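Local coordinates for Ice-binding protein (Flavobacteriaceae bacterium, PDB 5UYT), which probably binds ice and so confers antifreeze activity, and is built from two right-handed beta-helical domains, at residues A[168-182]-A[186-200]. Sequence-based numbering, arbitrary orientation.
Sequences ANNAAIVLQSGVSLE and LSTTGAITVTGVTVR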
loop_
_atom_site.group_PDB
_atom_site.type_symbol
_atom_site.label_atom_id
_atom_site.label_comp_id
_atom_site.label_asym_id
_atom_site.label_seq_id
_atom_site.Cartn_x
_atom_site.Cartn_y
_atom_site.Cartn_z
ATOM N N ALA A 168 -10.817 15.588 -16.165
ATOM C CA ALA A 168 -11.022 17.010 -16.419
ATOM C C ALA A 168 -10.377 17.341 -17.746
ATOM O O ALA A 168 -9.179 17.131 -17.920
ATOM C CB ALA A 168 -10.417 17.850 -15.300
ATOM N N ASN A 169 -11.176 17.848 -18.696
ATOM C CA ASN A 169 -10.666 18.199 -19.999
ATOM C C ASN A 169 -10.268 19.662 -20.043
ATOM O O ASN A 169 -11.128 20.550 -19.896
ATOM C CB ASN A 169 -11.735 17.958 -21.079
ATOM C CG ASN A 169 -11.171 18.014 -22.480
ATOM O OD1 ASN A 169 -10.059 17.549 -22.723
ATOM N ND2 ASN A 169 -11.939 18.593 -23.422
ATOM N N ASN A 170 -8.979 19.906 -20.274
ATOM C CA ASN A 170 -8.432 21.263 -20.350
ATOM C C ASN A 170 -8.844 22.093 -19.145
ATOM O O ASN A 170 -9.253 23.249 -19.279
ATOM C CB ASN A 170 -8.818 21.950 -21.661
ATOM C CG ASN A 170 -8.305 21.192 -22.861
ATOM O OD1 ASN A 170 -9.036 20.971 -23.804
ATOM N ND2 ASN A 170 -7.049 20.762 -22.813
ATOM N N ALA A 171 -8.733 21.473 -17.964
ATOM C CA ALA A 171 -9.010 22.143 -16.689
ATOM C C ALA A 171 -8.218 21.533 -15.543
ATOM O O ALA A 171 -7.704 20.418 -15.660
ATOM C CB ALA A 171 -10.502 22.083 -16.366
ATOM N N ALA A 172 -8.127 22.276 -14.440
ATOM C CA ALA A 172 -7.429 21.801 -13.232
ATOM C C ALA A 172 -8.340 20.933 -12.358
ATOM O O ALA A 172 -9.572 20.895 -12.547
ATOM C CB ALA A 172 -6.881 22.992 -12.436
ATOM N N ILE A 173 -7.718 20.216 -11.427
ATOM C CA ILE A 173 -8.430 19.456 -10.414
ATOM C C ILE A 173 -7.901 19.870 -9.048
ATOM O O ILE A 173 -6.687 19.910 -8.837
ATOM C CB ILE A 173 -8.242 17.926 -10.599
ATOM C CG1 ILE A 173 -8.679 17.513 -12.015
ATOM C CG2 ILE A 173 -9.033 17.154 -9.514
ATOM C CD1 ILE A 173 -8.428 16.046 -12.339
ATOM N N VAL A 174 -8.810 20.164 -8.125
ATOM C CA VAL A 174 -8.434 20.602 -6.794
ATOM C C VAL A 174 -9.211 19.712 -5.811
ATOM O O VAL A 174 -10.458 19.703 -5.826
ATOM C CB VAL A 174 -8.771 22.096 -6.544
ATOM C CG1 VAL A 174 -8.372 22.493 -5.120
ATOM C CG2 VAL A 174 -8.099 23.018 -7.572
ATOM N N LEU A 175 -8.472 18.989 -4.967
ATOM C CA LEU A 175 -9.061 18.092 -3.985
ATOM C C LEU A 175 -8.712 18.628 -2.617
ATOM O O LEU A 175 -7.553 18.615 -2.213
ATOM C CB LEU A 175 -8.526 16.658 -4.168
ATOM C CG LEU A 175 -8.715 16.016 -5.555
ATOM C CD1 LEU A 175 -8.262 14.566 -5.481
ATOM C CD2 LEU A 175 -10.151 16.122 -6.061
ATOM N N GLN A 176 -9.721 19.110 -1.910
ATOM C CA GLN A 176 -9.506 19.804 -0.652
ATOM C C GLN A 176 -9.329 18.822 0.520
ATOM O O GLN A 176 -9.455 17.613 0.334
ATOM C CB GLN A 176 -10.675 20.759 -0.410
ATOM C CG GLN A 176 -10.738 21.958 -1.362
ATOM C CD GLN A 176 -11.843 22.932 -0.994
ATOM O OE1 GLN A 176 -11.950 23.346 0.166
ATOM N NE2 GLN A 176 -12.677 23.308 -1.974
ATOM N N SER A 177 -9.039 19.362 1.708
ATOM C CA SER A 177 -8.730 18.592 2.904
ATOM C C SER A 177 -9.706 17.431 3.112
ATOM O O SER A 177 -10.919 17.639 3.169
ATOM C CB SER A 177 -8.758 19.531 4.118
ATOM O OG SER A 177 -8.577 18.780 5.309
ATOM N N GLY A 178 -9.176 16.208 3.202
ATOM C CA GLY A 178 -9.967 15.048 3.624
ATOM C C GLY A 178 -10.781 14.380 2.529
ATOM O O GLY A 178 -11.545 13.437 2.813
ATOM N N VAL A 179 -10.658 14.867 1.291
ATOM C CA VAL A 179 -11.285 14.186 0.154
ATOM C C VAL A 179 -10.827 12.730 0.118
ATOM O O VAL A 179 -9.637 12.432 0.344
ATOM C CB VAL A 179 -10.990 14.880 -1.184
ATOM C CG1 VAL A 179 -11.274 13.960 -2.377
ATOM C CG2 VAL A 179 -11.822 16.152 -1.310
ATOM N N SER A 180 -11.775 11.835 -0.145
ATOM C CA SER A 180 -11.486 10.415 -0.216
ATOM C C SER A 180 -12.019 9.914 -1.554
ATOM O O SER A 180 -13.230 9.847 -1.745
ATOM C CB SER A 180 -12.173 9.684 0.938
ATOM O OG SER A 180 -11.737 8.350 0.926
ATOM N N LEU A 181 -11.105 9.559 -2.456
ATOM C CA LEU A 181 -11.457 9.161 -3.812
ATOM C C LEU A 181 -11.056 7.709 -4.085
ATOM O O LEU A 181 -9.869 7.368 -4.054
ATOM C CB LEU A 181 -10.773 10.102 -4.812
ATOM C CG LEU A 181 -10.856 9.794 -6.327
ATOM C CD1 LEU A 181 -12.305 9.604 -6.759
ATOM C CD2 LEU A 181 -10.160 10.867 -7.181
ATOM N N GLU A 182 -12.049 6.858 -4.318
ATOM C CA GLU A 182 -11.794 5.512 -4.857
ATOM C C GLU A 182 -11.999 5.743 -6.349
ATOM O O GLU A 182 -13.130 5.828 -6.817
ATOM C CB GLU A 182 -12.812 4.500 -4.307
ATOM C CG GLU A 182 -12.595 3.076 -4.817
ATOM C CD GLU A 182 -13.759 2.118 -4.514
ATOM O OE1 GLU A 182 -14.764 2.497 -3.864
ATOM O OE2 GLU A 182 -13.671 0.958 -4.932
ATOM N N LEU A 186 -7.607 12.636 -13.255
ATOM C CA LEU A 186 -6.894 12.668 -14.526
ATOM C C LEU A 186 -7.259 13.945 -15.274
ATOM O O LEU A 186 -8.446 14.207 -15.486
ATOM C CB LEU A 186 -7.312 11.463 -15.386
ATOM C CG LEU A 186 -7.242 10.061 -14.751
ATOM C CD1 LEU A 186 -7.926 9.056 -15.675
ATOM C CD2 LEU A 186 -5.798 9.656 -14.478
ATOM N N SER A 187 -6.249 14.714 -15.686
ATOM C CA SER A 187 -6.467 15.910 -16.533
ATOM C C SER A 187 -5.768 15.796 -17.890
ATOM O O SER A 187 -4.599 15.397 -17.966
ATOM C CB SER A 187 -5.989 17.183 -15.830
ATOM O OG SER A 187 -6.064 18.323 -16.724
ATOM N N THR A 188 -6.467 16.196 -18.960
ATOM C CA THR A 188 -5.896 16.220 -20.319
ATOM C C THR A 188 -4.969 17.412 -20.550
ATOM O O THR A 188 -4.277 17.454 -21.554
ATOM C CB THR A 188 -6.988 16.259 -21.406
ATOM O OG1 THR A 188 -7.808 17.406 -21.186
ATOM C CG2 THR A 188 -7.854 15.011 -21.344
ATOM N N THR A 189 -5.034 18.397 -19.651
ATOM C CA THR A 189 -3.979 19.396 -19.349
ATOM C C THR A 189 -4.601 20.337 -18.315
ATOM O O THR A 189 -5.782 20.728 -18.443
ATOM C CB THR A 189 -3.278 20.195 -20.549
ATOM O OG1 THR A 189 -3.563 21.597 -20.492
ATOM C CG2 THR A 189 -3.508 19.648 -21.926
ATOM N N GLY A 190 -3.813 20.660 -17.292
ATOM C CA GLY A 190 -4.241 21.435 -16.135
ATOM C C GLY A 190 -3.557 20.930 -14.874
ATOM O O GLY A 190 -3.215 19.742 -14.778
ATOM N N ALA A 191 -3.382 21.807 -13.881
ATOM C CA ALA A 191 -2.716 21.420 -12.619
ATOM C C ALA A 191 -3.570 20.472 -11.764
ATOM O O ALA A 191 -4.800 20.430 -11.903
ATOM C CB ALA A 191 -2.348 22.663 -11.820
ATOM N N ILE A 192 -2.918 19.690 -10.900
ATOM C CA ILE A 192 -3.640 18.902 -9.901
ATOM C C ILE A 192 -3.124 19.332 -8.528
ATOM O O ILE A 192 -1.924 19.283 -8.273
ATOM C CB ILE A 192 -3.444 17.377 -10.111
ATOM C CG1 ILE A 192 -4.033 16.963 -11.470
ATOM C CG2 ILE A 192 -4.069 16.588 -8.943
ATOM C CD1 ILE A 192 -3.702 15.548 -11.923
ATOM N N THR A 193 -4.031 19.735 -7.642
ATOM C CA THR A 193 -3.649 20.212 -6.315
ATOM C C THR A 193 -4.419 19.392 -5.295
ATOM O O THR A 193 -5.662 19.372 -5.322
ATOM C CB THR A 193 -4.031 21.701 -6.160
ATOM O OG1 THR A 193 -3.409 22.456 -7.197
ATOM C CG2 THR A 193 -3.579 22.257 -4.795
ATOM N N VAL A 194 -3.709 18.675 -4.421
ATOM C CA VAL A 194 -4.381 17.883 -3.401
ATOM C C VAL A 194 -3.866 18.271 -2.010
ATOM O O VAL A 194 -2.710 18.623 -1.852
ATOM C CB VAL A 194 -4.238 16.353 -3.651
ATOM C CG1 VAL A 194 -4.768 15.996 -5.036
ATOM C CG2 VAL A 194 -2.784 15.870 -3.469
ATOM N N THR A 195 -4.724 18.224 -1.008
ATOM C CA THR A 195 -4.301 18.595 0.344
ATOM C C THR A 195 -4.921 17.592 1.324
ATOM O O THR A 195 -6.141 17.561 1.503
ATOM C CB THR A 195 -4.662 20.080 0.681
ATOM O OG1 THR A 195 -6.073 20.251 0.588
ATOM C CG2 THR A 195 -4.053 21.041 -0.323
ATOM N N GLY A 196 -4.086 16.759 1.944
ATOM C CA GLY A 196 -4.547 15.827 2.960
ATOM C C GLY A 196 -5.607 14.867 2.433
ATOM O O GLY A 196 -6.642 14.670 3.074
ATOM N N VAL A 197 -5.346 14.251 1.278
ATOM C CA VAL A 197 -6.358 13.418 0.647
ATOM C C VAL A 197 -6.056 11.924 0.767
ATOM O O VAL A 197 -4.946 11.524 1.100
ATOM C CB VAL A 197 -6.566 13.766 -0.837
ATOM C CG1 VAL A 197 -6.888 15.249 -0.967
ATOM C CG2 VAL A 197 -5.326 13.403 -1.659
ATOM N N THR A 198 -7.056 11.108 0.434
ATOM C CA THR A 198 -6.832 9.680 0.191
ATOM C C THR A 198 -7.343 9.397 -1.198
ATOM O O THR A 198 -8.509 9.717 -1.510
ATOM C CB THR A 198 -7.612 8.816 1.186
ATOM O OG1 THR A 198 -7.128 9.084 2.504
ATOM C CG2 THR A 198 -7.442 7.291 0.854
ATOM N N VAL A 199 -6.489 8.834 -2.055
ATOM C CA VAL A 199 -6.904 8.511 -3.438
ATOM C C VAL A 199 -6.319 7.125 -3.725
ATOM O O VAL A 199 -5.100 6.957 -3.669
ATOM C CB VAL A 199 -6.353 9.506 -4.507
ATOM C CG1 VAL A 199 -6.839 9.123 -5.900
ATOM C CG2 VAL A 199 -6.749 10.937 -4.213
ATOM N N ARG A 200 -7.180 6.157 -4.031
ATOM C CA ARG A 200 -6.734 4.803 -4.335
ATOM C C ARG A 200 -7.375 4.400 -5.652
ATOM O O ARG A 200 -8.608 4.447 -5.792
ATOM C CB ARG A 200 -7.133 3.847 -3.221
ATOM C CG ARG A 200 -6.804 4.385 -1.831
ATOM C CD ARG A 200 -6.252 3.306 -0.938
ATOM N NE ARG A 200 -6.160 3.726 0.450
ATOM C CZ ARG A 200 -5.040 4.141 1.036
ATOM N NH1 ARG A 200 -3.893 4.248 0.337
ATOM N NH2 ARG A 200 -5.077 4.486 2.294
HETATM O O HOH W 1 -5.068 22.316 -9.435
HETATM O O HOH W 2 -8.728 11.466 3.304
#
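Leu-175 and Val-194 lie side by side on two successive rungs of a right-handed beta-helix, CD1 of Leu-175 3.8 Å from CG1 of Val-194, and show how a solenoid repeats its inward-facing residues coil after coil. With CG anti to its own carbonyl carbon (chi1 -56°), Leu-175 also meets CG2 of Val-199 through CD1, crossing that valine at about a right angle, while its CB touches Val-197. Further on, CD2 of Leu-181 packs 4.0 Å from CG1 of Val-199.

Beneath these apolar contacts, strands 173-175 and 192-195 run parallel, 1° apart, joined by alternating backbone bonds such as Leu-175 N to Thr-193 O. The register slips by one residue between Leu-175 and Ser-180, where the type II turn 176-179 faces Thr-195 and Gly-196, and a second ladder then pairs Leu-181 with Val-199. On the outward face, one water joins Ile-173 O to Thr-193 OG1, and another joins Val-179 O to Thr-198 OG1.

At the other bend, Thr-188 OG1 works twice. It donates to Asn-169 OD1 at 2.7 Å, tilted 24° from the amide carbonyl plane. The same oxygen accepts from Asn-170 N at 2.9 Å. Ser-187 OG donates to Ala-171 O at 2.9 Å, tying down the same corner, and Asn-169 ND2 hydrogen-bonds to Glu-151 OE1.

Strand 173-175 continues the stack onto strand 154-156, and strand 192-195 onto strand 21-24; strand 198-200 borders strand 28-30, whose Thr-30 OG1 is hydrogen-bonded to Arg-200 NH1.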